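PDB 2PWY: tRNA (adenine(58)-N(1))-methyltransferase TrmI, which catalyses the S-adenosyl-L-methionine-dependent methylation of N1 of adenosine 58 in tRNA and is required for growth at extreme temperatures. Local coordinates for residues R18-F23 against F30-G35; L112-A117 against G122-Y127; G225-E230 against A236-Q241. One frame throughout, in Å; residues are numbered along the deposited sequence.

Contact 1: residues R18-F23 against F30-G35; sequences RAYLVF and FHHHKG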
loop_
_atom_site.group_PDB
_atom_site.type_symbol
_atom_site.label_atom_id
_atom_site.label_comp_id
_atom_site.label_asym_id
_atom_site.label_seq_id
_atom_site.Cartn_x
_atom_site.Cartn_y
_atom_site.Cartn_z
ATOM N N ARG A 18 3.518 -2.660 26.760
ATOM C CA ARG A 18 4.569 -3.672 26.665
ATOM C C ARG A 18 3.983 -5.062 26.936
ATOM O O ARG A 18 3.178 -5.230 27.850
ATOM C CB ARG A 18 5.706 -3.369 27.646
ATOM N N ALA A 19 4.387 -6.044 26.135
ATOM C CA ALA A 19 3.874 -7.415 26.256
ATOM C C ALA A 19 4.942 -8.386 26.751
ATOM O O ALA A 19 6.115 -8.278 26.384
ATOM C CB ALA A 19 3.301 -7.893 24.929
ATOM N N TYR A 20 4.522 -9.331 27.587
ATOM C CA TYR A 20 5.426 -10.292 28.204
ATOM C C TYR A 20 4.802 -11.670 28.180
ATOM O O TYR A 20 3.672 -11.851 28.631
ATOM C CB TYR A 20 5.706 -9.924 29.662
ATOM C CG TYR A 20 6.122 -8.490 29.891
ATOM C CD1 TYR A 20 7.472 -8.143 29.987
ATOM C CD2 TYR A 20 5.167 -7.481 30.028
ATOM C CE1 TYR A 20 7.860 -6.820 30.203
ATOM C CE2 TYR A 20 5.549 -6.154 30.247
ATOM C CZ TYR A 20 6.894 -5.837 30.332
ATOM O OH TYR A 20 7.276 -4.524 30.543
ATOM N N LEU A 21 5.556 -12.638 27.674
ATOM C CA LEU A 21 5.110 -14.015 27.641
ATOM C C LEU A 21 5.590 -14.696 28.913
ATOM O O LEU A 21 6.782 -14.666 29.246
ATOM C CB LEU A 21 5.648 -14.709 26.383
ATOM C CG LEU A 21 4.995 -15.972 25.827
ATOM C CD1 LEU A 21 3.508 -15.800 25.485
ATOM C CD2 LEU A 21 5.765 -16.406 24.588
ATOM N N VAL A 22 4.651 -15.281 29.642
ATOM C CA VAL A 22 4.943 -15.888 30.937
ATOM C C VAL A 22 4.464 -17.334 30.926
ATOM O O VAL A 22 3.345 -17.628 30.501
ATOM C CB VAL A 22 4.301 -15.075 32.096
ATOM C CG1 VAL A 22 4.518 -15.759 33.443
ATOM C CG2 VAL A 22 4.855 -13.647 32.114
ATOM N N PHE A 23 5.343 -18.233 31.354
ATOM C CA PHE A 23 5.015 -19.642 31.488
ATOM C C PHE A 23 4.851 -19.894 32.989
ATOM O O PHE A 23 5.840 -20.055 33.710
ATOM C CB PHE A 23 6.111 -20.514 30.864
ATOM C CG PHE A 23 6.314 -20.263 29.388
ATOM C CD1 PHE A 23 5.671 -21.051 28.439
ATOM C CD2 PHE A 23 7.127 -19.216 28.950
ATOM C CE1 PHE A 23 5.843 -20.809 27.065
ATOM C CE2 PHE A 23 7.308 -18.960 27.583
ATOM C CZ PHE A 23 6.666 -19.758 26.636
ATOM N N PHE A 30 6.624 -12.975 38.481
ATOM C CA PHE A 30 6.829 -12.087 37.346
ATOM C C PHE A 30 7.396 -10.788 37.874
ATOM O O PHE A 30 6.786 -10.147 38.725
ATOM C CB PHE A 30 5.503 -11.825 36.604
ATOM C CG PHE A 30 5.620 -10.814 35.488
ATOM C CD1 PHE A 30 6.296 -11.137 34.315
ATOM C CD2 PHE A 30 5.066 -9.540 35.616
ATOM C CE1 PHE A 30 6.415 -10.211 33.276
ATOM C CE2 PHE A 30 5.180 -8.600 34.576
ATOM C CZ PHE A 30 5.856 -8.940 33.415
ATOM N N HIS A 31 8.566 -10.403 37.374
ATOM C CA HIS A 31 9.221 -9.179 37.820
ATOM C C HIS A 31 8.904 -8.041 36.873
ATOM O O HIS A 31 8.900 -8.217 35.652
ATOM C CB HIS A 31 10.733 -9.382 37.947
ATOM C CG HIS A 31 11.107 -10.441 38.936
ATOM N ND1 HIS A 31 11.190 -10.198 40.289
ATOM C CD2 HIS A 31 11.392 -11.755 38.769
ATOM C CE1 HIS A 31 11.522 -11.315 40.915
ATOM N NE2 HIS A 31 11.647 -12.275 40.017
ATOM N N HIS A 32 8.623 -6.873 37.447
ATOM C CA HIS A 32 8.208 -5.708 36.674
ATOM C C HIS A 32 8.479 -4.457 37.495
ATOM O O HIS A 32 8.346 -4.487 38.722
ATOM C CB HIS A 32 6.720 -5.813 36.325
ATOM C CG HIS A 32 6.257 -4.787 35.343
ATOM N ND1 HIS A 32 5.822 -3.536 35.726
ATOM C CD2 HIS A 32 6.159 -4.824 33.994
ATOM C CE1 HIS A 32 5.476 -2.847 34.654
ATOM N NE2 HIS A 32 5.667 -3.607 33.590
ATOM N N HIS A 33 8.837 -3.365 36.821
ATOM C CA HIS A 33 9.322 -2.159 37.512
ATOM C C HIS A 33 8.334 -1.503 38.494
ATOM O O HIS A 33 8.749 -0.877 39.478
ATOM C CB HIS A 33 9.934 -1.141 36.533
ATOM C CG HIS A 33 8.930 -0.359 35.742
ATOM N ND1 HIS A 33 8.234 -0.894 34.678
ATOM C CD2 HIS A 33 8.530 0.934 35.840
ATOM C CE1 HIS A 33 7.436 0.029 34.166
ATOM N NE2 HIS A 33 7.597 1.147 34.854
ATOM N N LYS A 34 7.040 -1.655 38.242
ATOM C CA LYS A 34 6.042 -1.113 39.169
ATOM C C LYS A 34 5.416 -2.177 40.074
ATOM O O LYS A 34 4.326 -1.989 40.611
ATOM C CB LYS A 34 4.982 -0.295 38.426
ATOM C CG LYS A 34 5.455 1.112 38.033
ATOM C CD LYS A 34 4.275 2.060 37.870
ATOM C CE LYS A 34 4.577 3.223 36.933
ATOM N NZ LYS A 34 5.485 4.234 37.546
ATOM N N GLY A 35 6.124 -3.284 40.269
ATOM C CA GLY A 35 5.663 -4.297 41.207
ATOM C C GLY A 35 5.700 -5.696 40.637
ATOM O O GLY A 35 5.137 -5.961 39.562
#

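Contact 2: residues L112-A117 against G122-Y127; sequences LFLARA and GLVESY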
loop_
_atom_site.group_PDB
_atom_site.type_symbol
_atom_site.label_atom_id
_atom_site.label_comp_id
_atom_site.label_asym_id
_atom_site.label_seq_id
_atom_site.Cartn_x
_atom_site.Cartn_y
_atom_site.Cartn_z
ATOM N N LEU A 112 3.144 -24.022 13.527
ATOM C CA LEU A 112 1.922 -23.902 14.313
ATOM C C LEU A 112 0.698 -23.562 13.462
ATOM O O LEU A 112 -0.375 -24.151 13.652
ATOM C CB LEU A 112 2.131 -22.888 15.443
ATOM C CG LEU A 112 2.977 -23.422 16.614
ATOM C CD1 LEU A 112 3.468 -22.261 17.466
ATOM C CD2 LEU A 112 2.187 -24.457 17.474
ATOM N N PHE A 113 0.866 -22.645 12.508
ATOM C CA PHE A 113 -0.219 -22.286 11.587
ATOM C C PHE A 113 -0.640 -23.503 10.755
ATOM O O PHE A 113 -1.838 -23.812 10.617
ATOM C CB PHE A 113 0.203 -21.126 10.676
ATOM C CG PHE A 113 -0.038 -19.775 11.291
ATOM C CD1 PHE A 113 0.863 -19.243 12.207
ATOM C CD2 PHE A 113 -1.194 -19.055 10.970
ATOM C CE1 PHE A 113 0.625 -17.978 12.806
ATOM C CE2 PHE A 113 -1.439 -17.802 11.554
ATOM C CZ PHE A 113 -0.535 -17.268 12.470
ATOM N N LEU A 114 0.351 -24.212 10.225
ATOM C CA LEU A 114 0.101 -25.428 9.434
ATOM C C LEU A 114 -0.625 -26.513 10.251
ATOM O O LEU A 114 -1.563 -27.171 9.768
ATOM C CB LEU A 114 1.425 -25.975 8.867
ATOM C CG LEU A 114 2.219 -25.074 7.896
ATOM C CD1 LEU A 114 3.541 -25.770 7.537
ATOM C CD2 LEU A 114 1.420 -24.705 6.650
ATOM N N ALA A 115 -0.196 -26.677 11.500
ATOM C CA ALA A 115 -0.744 -27.702 12.394
ATOM C C ALA A 115 -2.211 -27.438 12.756
ATOM O O ALA A 115 -3.006 -28.362 12.800
ATOM C CB ALA A 115 0.128 -27.824 13.653
ATOM N N ARG A 116 -2.570 -26.175 12.997
ATOM C CA ARG A 116 -3.984 -25.808 13.177
ATOM C C ARG A 116 -4.809 -26.133 11.960
ATOM O O ARG A 116 -5.936 -26.634 12.090
ATOM C CB ARG A 116 -4.139 -24.320 13.433
ATOM C CG ARG A 116 -3.836 -23.889 14.846
ATOM C CD ARG A 116 -4.245 -22.444 15.000
ATOM N NE ARG A 116 -4.192 -22.054 16.396
ATOM C CZ ARG A 116 -4.531 -20.857 16.857
ATOM N NH1 ARG A 116 -4.946 -19.908 16.026
ATOM N NH2 ARG A 116 -4.444 -20.622 18.165
ATOM N N ALA A 117 -4.272 -25.805 10.779
ATOM C CA ALA A 117 -5.007 -25.962 9.530
ATOM C C ALA A 117 -5.340 -27.411 9.195
ATOM O O ALA A 117 -6.435 -27.698 8.735
ATOM C CB ALA A 117 -4.262 -25.302 8.374
ATOM N N GLY A 122 -4.808 -34.665 10.428
ATOM C CA GLY A 122 -3.850 -34.282 9.397
ATOM C C GLY A 122 -2.413 -34.511 9.830
ATOM O O GLY A 122 -2.148 -35.141 10.868
ATOM N N LEU A 123 -1.480 -34.007 9.033
ATOM C CA LEU A 123 -0.065 -34.180 9.321
ATOM C C LEU A 123 0.737 -33.013 8.788
ATOM O O LEU A 123 0.552 -32.595 7.644
ATOM C CB LEU A 123 0.447 -35.480 8.680
ATOM C CG LEU A 123 1.967 -35.705 8.729
ATOM C CD1 LEU A 123 2.439 -36.022 10.159
ATOM C CD2 LEU A 123 2.403 -36.781 7.746
ATOM N N VAL A 124 1.633 -32.500 9.628
ATOM C CA VAL A 124 2.675 -31.575 9.185
ATOM C C VAL A 124 3.983 -32.384 9.237
ATOM O O VAL A 124 4.421 -32.818 10.302
ATOM C CB VAL A 124 2.764 -30.308 10.101
ATOM C CG1 VAL A 124 3.853 -29.331 9.588
ATOM C CG2 VAL A 124 1.407 -29.605 10.211
ATOM N N GLU A 125 4.570 -32.625 8.069
ATOM C CA GLU A 125 5.834 -33.339 7.955
ATOM C C GLU A 125 6.906 -32.272 7.807
ATOM O O GLU A 125 7.083 -31.724 6.726
ATOM C CB GLU A 125 5.785 -34.188 6.689
ATOM C CG GLU A 125 6.839 -35.252 6.600
ATOM C CD GLU A 125 6.331 -36.549 7.170
ATOM O OE1 GLU A 125 5.659 -37.301 6.437
ATOM O OE2 GLU A 125 6.581 -36.790 8.360
ATOM N N SER A 126 7.621 -31.974 8.889
ATOM C CA SER A 126 8.474 -30.795 8.921
ATOM C C SER A 126 9.956 -31.143 8.994
ATOM O O SER A 126 10.357 -31.988 9.801
ATOM C CB SER A 126 8.075 -29.908 10.112
ATOM O OG SER A 126 8.698 -28.640 10.032
ATOM N N TYR A 127 10.764 -30.495 8.158
ATOM C CA TYR A 127 12.212 -30.782 8.093
ATOM C C TYR A 127 13.028 -29.586 8.507
ATOM O O TYR A 127 12.732 -28.462 8.109
ATOM C CB TYR A 127 12.633 -31.205 6.670
ATOM C CG TYR A 127 12.170 -32.599 6.367
ATOM C CD1 TYR A 127 13.053 -33.670 6.422
ATOM C CD2 TYR A 127 10.827 -32.858 6.084
ATOM C CE1 TYR A 127 12.614 -34.973 6.171
ATOM C CE2 TYR A 127 10.385 -34.149 5.842
ATOM C CZ TYR A 127 11.280 -35.195 5.896
ATOM O OH TYR A 127 10.831 -36.476 5.663
#

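Contact 3: residues G225-E230 against A236-Q241; sequences GWREWE and AHPRFQ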
loop_
_atom_site.group_PDB
_atom_site.type_symbol
_atom_site.label_atom_id
_atom_site.label_comp_id
_atom_site.label_asym_id
_atom_site.label_seq_id
_atom_site.Cartn_x
_atom_site.Cartn_y
_atom_site.Cartn_z
ATOM N N GLY A 225 -0.020 -7.315 2.962
ATOM C CA GLY A 225 0.064 -6.164 3.845
ATOM C C GLY A 225 -1.102 -6.174 4.807
ATOM O O GLY A 225 -2.263 -6.355 4.396
ATOM N N TRP A 226 -0.796 -5.988 6.090
ATOM C CA TRP A 226 -1.829 -5.715 7.093
ATOM C C TRP A 226 -1.547 -4.309 7.598
ATOM O O TRP A 226 -0.658 -4.087 8.442
ATOM C CB TRP A 226 -1.803 -6.727 8.239
ATOM C CG TRP A 226 -2.374 -8.103 7.926
ATOM C CD1 TRP A 226 -2.720 -8.608 6.704
ATOM C CD2 TRP A 226 -2.623 -9.151 8.879
ATOM N NE1 TRP A 226 -3.181 -9.908 6.840
ATOM C CE2 TRP A 226 -3.132 -10.258 8.164
ATOM C CE3 TRP A 226 -2.462 -9.254 10.270
ATOM C CZ2 TRP A 226 -3.486 -11.464 8.798
ATOM C CZ3 TRP A 226 -2.823 -10.449 10.903
ATOM C CH2 TRP A 226 -3.322 -11.534 10.164
ATOM N N ARG A 227 -2.284 -3.360 7.037
ATOM C CA ARG A 227 -2.091 -1.944 7.323
ATOM C C ARG A 227 -2.868 -1.601 8.576
ATOM O O ARG A 227 -4.099 -1.529 8.552
ATOM C CB ARG A 227 -2.569 -1.117 6.132
ATOM C CG ARG A 227 -2.384 0.381 6.258
ATOM C CD ARG A 227 -2.777 1.034 4.917
ATOM N NE ARG A 227 -2.732 2.505 4.904
ATOM C CZ ARG A 227 -1.623 3.238 5.013
ATOM N NH1 ARG A 227 -0.431 2.666 5.194
ATOM N NH2 ARG A 227 -1.711 4.558 4.967
ATOM N N GLU A 228 -2.136 -1.417 9.668
ATOM C CA GLU A 228 -2.732 -1.127 10.976
ATOM C C GLU A 228 -3.124 0.337 11.125
ATOM O O GLU A 228 -2.404 1.232 10.666
ATOM C CB GLU A 228 -1.756 -1.506 12.091
ATOM C CG GLU A 228 -1.235 -2.944 11.998
ATOM C CD GLU A 228 -2.193 -3.976 12.559
ATOM O OE1 GLU A 228 -3.165 -3.601 13.250
ATOM O OE2 GLU A 228 -1.957 -5.182 12.312
ATOM N N TRP A 229 -4.270 0.563 11.761
ATOM C CA TRP A 229 -4.703 1.896 12.138
ATOM C C TRP A 229 -4.548 2.120 13.631
ATOM O O TRP A 229 -4.658 1.172 14.440
ATOM C CB TRP A 229 -6.174 2.123 11.746
ATOM C CG TRP A 229 -6.417 2.365 10.289
ATOM C CD1 TRP A 229 -6.094 1.540 9.237
ATOM C CD2 TRP A 229 -7.063 3.507 9.721
ATOM N NE1 TRP A 229 -6.513 2.109 8.050
ATOM C CE2 TRP A 229 -7.104 3.315 8.319
ATOM C CE3 TRP A 229 -7.628 4.670 10.265
ATOM C CZ2 TRP A 229 -7.674 4.263 7.447
ATOM C CZ3 TRP A 229 -8.186 5.614 9.398
ATOM C CH2 TRP A 229 -8.202 5.399 8.007
ATOM N N GLU A 230 -4.295 3.379 13.986
ATOM C CA GLU A 230 -4.372 3.825 15.368
ATOM C C GLU A 230 -5.696 4.544 15.529
ATOM O O GLU A 230 -5.951 5.550 14.861
ATOM C CB GLU A 230 -3.240 4.788 15.698
ATOM C CG GLU A 230 -3.376 5.375 17.107
ATOM C CD GLU A 230 -2.241 6.300 17.494
ATOM O OE1 GLU A 230 -1.285 6.447 16.692
ATOM O OE2 GLU A 230 -2.306 6.876 18.611
ATOM N N ALA A 236 -7.720 8.966 14.635
ATOM C CA ALA A 236 -7.987 7.825 13.763
ATOM C C ALA A 236 -7.196 7.998 12.480
ATOM O O ALA A 236 -7.543 8.842 11.650
ATOM C CB ALA A 236 -9.482 7.726 13.435
ATOM N N HIS A 237 -6.137 7.212 12.322
ATOM C CA HIS A 237 -5.308 7.257 11.118
ATOM C C HIS A 237 -4.515 5.969 10.986
ATOM O O HIS A 237 -4.262 5.295 11.987
ATOM C CB HIS A 237 -4.332 8.444 11.171
ATOM C CG HIS A 237 -3.465 8.464 12.393
ATOM N ND1 HIS A 237 -2.318 7.708 12.503
ATOM C CD2 HIS A 237 -3.573 9.156 13.554
ATOM C CE1 HIS A 237 -1.764 7.917 13.685
ATOM N NE2 HIS A 237 -2.496 8.804 14.338
ATOM N N PRO A 238 -4.121 5.613 9.752
ATOM C CA PRO A 238 -3.172 4.513 9.623
ATOM C C PRO A 238 -1.946 4.794 10.490
ATOM O O PRO A 238 -1.526 5.953 10.592
ATOM C CB PRO A 238 -2.816 4.543 8.136
ATOM C CG PRO A 238 -4.029 5.100 7.486
ATOM C CD PRO A 238 -4.519 6.154 8.438
ATOM N N ARG A 239 -1.395 3.766 11.132
ATOM C CA ARG A 239 -0.250 3.964 12.024
ATOM C C ARG A 239 0.901 4.658 11.285
ATOM O O ARG A 239 1.178 4.356 10.115
ATOM C CB ARG A 239 0.212 2.649 12.659
ATOM C CG ARG A 239 -0.776 2.091 13.657
ATOM C CD ARG A 239 -0.124 1.127 14.653
ATOM N NE ARG A 239 -1.148 0.509 15.503
ATOM C CZ ARG A 239 -1.679 1.087 16.580
ATOM N NH1 ARG A 239 -1.269 2.289 16.967
ATOM N NH2 ARG A 239 -2.619 0.458 17.280
ATOM N N PHE A 240 1.541 5.607 11.964
ATOM C CA PHE A 240 2.601 6.409 11.359
ATOM C C PHE A 240 3.776 5.537 10.922
ATOM O O PHE A 240 4.389 5.788 9.873
ATOM C CB PHE A 240 3.063 7.522 12.319
ATOM C CG PHE A 240 2.017 8.586 12.576
ATOM C CD1 PHE A 240 1.317 9.175 11.520
ATOM C CD2 PHE A 240 1.755 9.019 13.875
ATOM C CE1 PHE A 240 0.358 10.160 11.756
ATOM C CE2 PHE A 240 0.803 10.007 14.123
ATOM C CZ PHE A 240 0.105 10.583 13.057
ATOM N N GLN A 241 4.062 4.513 11.724
ATOM C CA GLN A 241 5.100 3.532 11.426
ATOM C C GLN A 241 4.488 2.139 11.235
ATOM O O GLN A 241 3.805 1.631 12.129
ATOM C CB GLN A 241 6.141 3.512 12.556
HETATM O O HOH W 1 0.734 5.717 14.881
#

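Contact 1: residues R18-F23 against F30-G35
An aromatic cluster of Tyr20, Phe30 and His32 joins an outermost strand, 19-22, of the small N-terminal antiparallel sheet to Phe30 at the end of strand 29-30 and His32 in the loop after it, in the domain that may take part in tRNA recognition. Its centre is an edge-to-face pair: the edge of Phe30 points at the face of Tyr20, with ring centroids 5.2 Å apart and planes at 71°. Phe30 CZ comes down over that face, 3.6 Å from Tyr20 CG, off-centre toward the rim. Phe30 reaches this far because CG stands anti to the backbone N (chi1 175°), which sends the ring across to the strand. A second neighbour on the strand, Val22, lays CG2 3.6 Å from Phe30 CD1; a branched, purely apolar residue suits this buried place, where Leu12 of strand 10-13 also touches both Val22 and Phe30. His32 meets the outer end of Tyr20 obliquely, its ring plane at 81° to the tyrosine ring.

No hydrogen bond crosses between the segments. Asp14 links the polar ends instead, since its OD2 is hydrogen-bonded to both Tyr20 OH and His32 NE2, and a shared carboxylate is consistent with a tyrosine and a histidine side by side here. Tyr20 OH and His32 NE2 themselves stay 3.6 Å apart.

Contact 2: residues L112-A117 against G122-Y127
Val124 of strand 123-128 faces Leu114 and Ala115 of helix 109-118, a helix-on-sheet contact inside the beta-alpha-beta unit 99-103, 109-118, 123-128 of the Rossmann-like methyltransferase fold. The apolar packing rests on the two methyls of the valine. CG2 does most of the touching: it lies against the helix backbone, 3.6 Å from Ala115 N. The same methyl also meets the side chains of both helix residues, coming within 3.9 Å of Leu114 CB. CG1, anti to the backbone N of Val124 (chi1 -179°), takes the other direction and approaches Leu114 CD1 at 4.1 Å, the two side chains crossing at about a right angle. Residue size explains the fit. The single methyl of Ala115 lets the strand come close, with Ala115 CA and Val124 CA 6.1 Å apart, while the longer Leu114 reaches across the valine, to CG1. Beta-branched valine in turn suits a strand and offers the helix a short, broad apolar surface.

Polar bonding stays within each element or goes elsewhere, and no hydrogen bond crosses between the two segments. Along the helix Arg116 N bonds to Leu112 O, and in the strand the backbone of Val124 pairs with Asn149 and Arg151. The side chain of Arg116 forms a salt bridge with Asp93 of the second subunit.

The strand lies between strands 99-103 and 150-154 in the parallel part of the large sheet, and both add to the packing: Val100 touches Val124, and Val150 touches Ala115. On another side of the helix Leu112 and Phe113 pack on helix 66-72.

Contact 3: residues G225-E230 against A236-Q241
Pro238 lies over one face of the Trp229 indole, in the beta hairpin of strands 216-232 and 235-243. Its CD stands 3.6 Å from the centroid of the six-membered ring, only 2° off the normal, a well-centred CH-pi contact. His237 C lies over the same face, and the indole edge has Arg227 O in its plane. Pro238 also takes the guanidinium of Arg227 over its CB, 3.4 Å from Arg227 NH2. Glu230 CB lies over a face of the His237 ring, and Glu230 OE1 is 3.4 Å from His237 CE1. The Arg239 guanidinium lays a face over Trp229 O and Glu230 CA. Arg239 NH1 comes within 4.2 Å of Glu230 OE1, beyond a salt bridge.

Glu230 and His237 form an antiparallel hydrogen-bonded pair, each N donating to the other's O, and Arg239 N gives Glu228 O a nearly straight bond of 2.8 Å (176°). Having no N-H, proline fits the non-hydrogen-bonded position opposite Trp229. The His237 ring, with CG between backbone N and carbonyl carbon (chi1 55°), brings ND1 above the carbonyl plane of the next residue, 2.7 Å from Pro238 O. A water bridges Glu230 OE1 and Phe240 N.

An alanine in place of Trp229 would probably leave Pro238 CD and CG without their aromatic cover and Glu223 of the second subunit without its indole N-H partner. Several charges are matched across subunits: Arg227 forms a salt bridge with Glu223 of the third subunit and Glu228 with Arg220 of the second, which is consistent with the hairpin contributing to tetramer assembly.

Overall arrangement
The three contacts follow one another along the chain, each closing before the next opens. Contact 1 belongs to the small N-terminal domain, while contacts 2 and 3 fall in the large catalytic domain and reach the same eight-stranded mixed sheet. Contact 2 involves strand 123-128, next to one outermost strand, whereas contact 3 takes in the other, 235-243. The centre of contact 1 is 31 Å from that of contact 2 and 27 Å from that of contact 3; contacts 2 and 3 have centres 31 Å apart. None touches another. Contact 2 lies near the cofactor pocket, and strand 225-230 of contact 3 continues the sheet into the second subunit, which both contacts meet, so one sheet serves both cofactor binding and tetramer formation.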